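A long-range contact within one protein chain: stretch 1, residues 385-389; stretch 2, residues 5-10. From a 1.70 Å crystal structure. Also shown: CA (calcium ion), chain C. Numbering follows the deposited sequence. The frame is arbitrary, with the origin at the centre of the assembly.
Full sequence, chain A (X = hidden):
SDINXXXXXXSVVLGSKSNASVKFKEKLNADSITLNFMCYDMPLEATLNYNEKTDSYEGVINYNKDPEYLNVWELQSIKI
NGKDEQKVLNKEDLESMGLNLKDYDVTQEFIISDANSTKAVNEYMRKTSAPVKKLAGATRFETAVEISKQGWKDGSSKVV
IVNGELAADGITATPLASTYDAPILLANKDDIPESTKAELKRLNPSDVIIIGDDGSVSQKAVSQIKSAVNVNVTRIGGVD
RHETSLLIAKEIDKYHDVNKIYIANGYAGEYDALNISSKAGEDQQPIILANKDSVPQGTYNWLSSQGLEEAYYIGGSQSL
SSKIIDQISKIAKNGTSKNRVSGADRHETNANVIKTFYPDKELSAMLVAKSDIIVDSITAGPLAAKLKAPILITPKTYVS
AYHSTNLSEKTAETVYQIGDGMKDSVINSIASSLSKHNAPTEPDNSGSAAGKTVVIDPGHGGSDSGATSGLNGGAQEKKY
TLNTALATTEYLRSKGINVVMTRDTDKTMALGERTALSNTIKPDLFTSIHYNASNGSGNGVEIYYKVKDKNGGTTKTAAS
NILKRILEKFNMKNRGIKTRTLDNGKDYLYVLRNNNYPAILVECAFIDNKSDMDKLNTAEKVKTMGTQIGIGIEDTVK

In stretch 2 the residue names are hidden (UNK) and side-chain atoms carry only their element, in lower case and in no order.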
# COMPACT_ATOMS: atom_id res chain seq x y z
N ALA A 385 9.75 5.38 -3.57
CA ALA A 385 9.90 5.89 -4.95
C ALA A 385 11.31 5.49 -5.55
O ALA A 385 11.39 5.10 -6.69
CB ALA A 385 9.85 7.41 -4.91
N LYS A 386 12.36 5.62 -4.76
CA LYS A 386 13.75 5.24 -5.19
C LYS A 386 13.77 3.72 -5.58
O LYS A 386 14.32 3.32 -6.61
CB LYS A 386 14.70 5.47 -3.98
CG LYS A 386 16.19 5.13 -4.33
CD LYS A 386 17.07 5.46 -3.09
CE LYS A 386 18.51 4.95 -3.33
NZ LYS A 386 19.25 5.75 -4.37
N LEU A 387 13.16 2.90 -4.77
CA LEU A 387 13.09 1.44 -5.01
C LEU A 387 12.07 1.04 -6.08
O LEU A 387 12.03 -0.13 -6.49
CB LEU A 387 12.70 0.73 -3.69
CG LEU A 387 13.67 0.96 -2.53
CD1 LEU A 387 13.12 0.28 -1.24
CD2 LEU A 387 15.10 0.37 -2.98
N LYS A 388 11.22 2.01 -6.53
CA LYS A 388 10.15 1.81 -7.51
C LYS A 388 9.24 0.66 -7.00
O LYS A 388 8.95 -0.31 -7.74
CB LYS A 388 10.71 1.56 -8.91
CG LYS A 388 11.61 2.75 -9.38
CD LYS A 388 12.04 2.46 -10.83
CE LYS A 388 12.93 3.52 -11.50
NZ LYS A 388 12.41 4.87 -11.29
N ALA A 389 8.83 0.78 -5.76
CA ALA A 389 8.03 -0.21 -5.02
C ALA A 389 6.86 0.47 -4.30
O ALA A 389 6.90 1.65 -3.98
CB ALA A 389 8.91 -0.91 -3.97
N UNK A 5 28.62 7.88 -6.28
CA UNK A 5 28.09 6.58 -6.73
C UNK A 5 26.64 6.45 -6.18
O UNK A 5 26.45 6.42 -4.96
c UNK A 5 28.98 5.47 -6.12
c UNK A 5 28.40 4.10 -6.43
c UNK A 5 30.41 5.55 -6.70
c UNK A 5 31.39 4.54 -5.95
N UNK A 6 25.69 6.28 -7.04
CA UNK A 6 24.29 6.19 -6.58
C UNK A 6 23.73 4.80 -6.87
O UNK A 6 23.49 4.48 -8.05
c UNK A 6 23.47 7.21 -7.35
o UNK A 6 21.71 6.92 -5.65
n UNK A 6 21.04 7.60 -7.63
c UNK A 6 22.00 7.22 -6.84
N UNK A 7 23.55 3.98 -5.82
CA UNK A 7 23.03 2.62 -5.98
C UNK A 7 21.54 2.64 -5.61
O UNK A 7 21.15 3.25 -4.61
c UNK A 7 25.56 1.26 -6.81
c UNK A 7 23.76 1.64 -5.03
c UNK A 7 25.88 0.44 -4.35
c UNK A 7 25.29 1.55 -5.31
N UNK A 8 20.73 1.98 -6.41
CA UNK A 8 19.26 2.01 -6.10
C UNK A 8 18.86 1.23 -4.83
O UNK A 8 18.07 1.73 -4.00
c UNK A 8 16.96 1.38 -7.05
o UNK A 8 16.88 -0.04 -8.96
n UNK A 8 14.98 1.11 -8.49
c UNK A 8 16.29 0.76 -8.26
c UNK A 8 18.51 1.48 -7.30
N UNK A 9 19.44 0.01 -4.64
CA UNK A 9 19.04 -0.91 -3.53
C UNK A 9 20.20 -1.29 -2.69
O UNK A 9 21.26 -1.55 -3.24
n UNK A 9 14.16 -2.24 -7.96
n UNK A 9 14.15 -1.97 -5.70
c UNK A 9 17.59 -2.15 -5.29
n UNK A 9 15.87 -3.14 -6.68
c UNK A 9 18.54 -2.26 -4.11
c UNK A 9 14.73 -2.44 -6.78
c UNK A 9 16.64 -3.37 -5.44
N UNK A 10 20.03 -1.34 -1.35
CA UNK A 10 21.10 -1.75 -0.46
C UNK A 10 20.77 -3.12 0.17
O UNK A 10 21.59 -3.72 0.87
c UNK A 10 24.17 0.88 -0.05
n UNK A 10 24.01 1.95 1.03
c UNK A 10 21.25 -0.73 0.65
c UNK A 10 22.90 0.58 -0.78
c UNK A 10 21.63 0.68 0.10
CA CA C . 22.03 8.53 -3.57
O HOH W 1 24.32 8.72 -4.26
O HOH W 2 10.91 -1.86 -8.91
O HOH W 3 19.82 8.25 -3.00
O HOH W 4 22.28 6.66 -2.22
O HOH W 5 22.82 9.80 -2.10

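Position 5 carries four side-chain carbons and no heteroatom. The chain forks at its first carbon, and one of the two arms is two carbons long, the other one. None of these atoms touches stretch 1. A beta-branched aliphatic chain of this size is isoleucine, Ile-5. Its nearest approach is from CG2 of Ile-5 to Lys-386 NZ, 9.5 Å; phi/psi of -116/121° place it in a strand.

Position 6 has two side-chain carbons, the second bearing one oxygen and one nitrogen. The oxygen at position 6 lies 3.0 Å from Lys-386 NZ. This short planar amide is asparagine, with the oxygen as OD1 and the nitrogen as ND2. The end of Asn-6 comes nearer to stretch 1 than its sideways CA-to-CB bond suggests. The same oxygen binds the calcium ion, at 2.6 Å from Asn-6 OD1 to CA, and the metal is also bound by four waters. One of them, water 3, accepts a hydrogen bond from Lys-386 NZ at 2.9 Å, so the lysine ammonium meets the calcium's coordination shell through water.

Position 7 again shows four carbons, but here the fork is at the second. Its side chain touches nothing on stretch 1; its backbone does the work, Lys-386 NZ donating to O of position 7 at 3.1 Å. The lysine chain that reaches it is extended, chi1 to chi3 all t, with chi4 at 70°. The fork identifies leucine. The CA-to-CB bond of Leu-7 points away from stretch 1, and the side chain's nearest approach is from Leu-7 CB to Lys-386 NZ, 6.1 Å.

Position 8 has three side-chain carbons, the third carrying one oxygen and one nitrogen, one methylene more than Asn-6. The amide nitrogen at position 8 donates to Lys-386 O at 3.0 Å with an N-H...O angle of 159°, and Leu-387 CD2 packs 3.4 Å from the backbone O of position 8. That is glutamine. With chi1 and chi2 both t, the extended Gln-8 carries its amide to the helix end, NE2 being the donor. OE1 is hydrogen-bonded elsewhere in the structure.

Position 9 presents three carbons, a nitrogen, then a carbon bearing two further nitrogens. One terminal nitrogen at position 9 donates to Leu-387 O at 2.9 Å and 158°, while the other makes a weak bond to the same Leu-387 O, 3.3 Å at 135°. The group is a guanidinium, hence arginine. In Arg-9 the stronger donor is NH2 and the weaker NH1; the acceptor sits at the guanidinium edge, near its plane.

Position 10 shows four carbons in a row ending in nitrogen, and makes no contact with stretch 1. This is lysine. The nearest approach is from Lys-10 CG to Lys-386 CE, 6.3 Å.

The contact buries 318 Å² and works largely by capturing carbonyls at a helix terminus. Lys-388 leaves helical geometry with positive phi (55°) in a Schellman motif, its N bonding back to Ala-385 O at 3.1 Å. Gln-8 and Arg-9 supply donors to the carbonyls of Lys-386 and Leu-387, while Lys-386 returns a donor to Leu-7 O. Water 2 extends the arginine end, donating to Lys-388 O at 2.8 Å and weakly accepting from Arg-9 NH1 at 3.4 Å.

Stretch 2 (5-10) INLQRK
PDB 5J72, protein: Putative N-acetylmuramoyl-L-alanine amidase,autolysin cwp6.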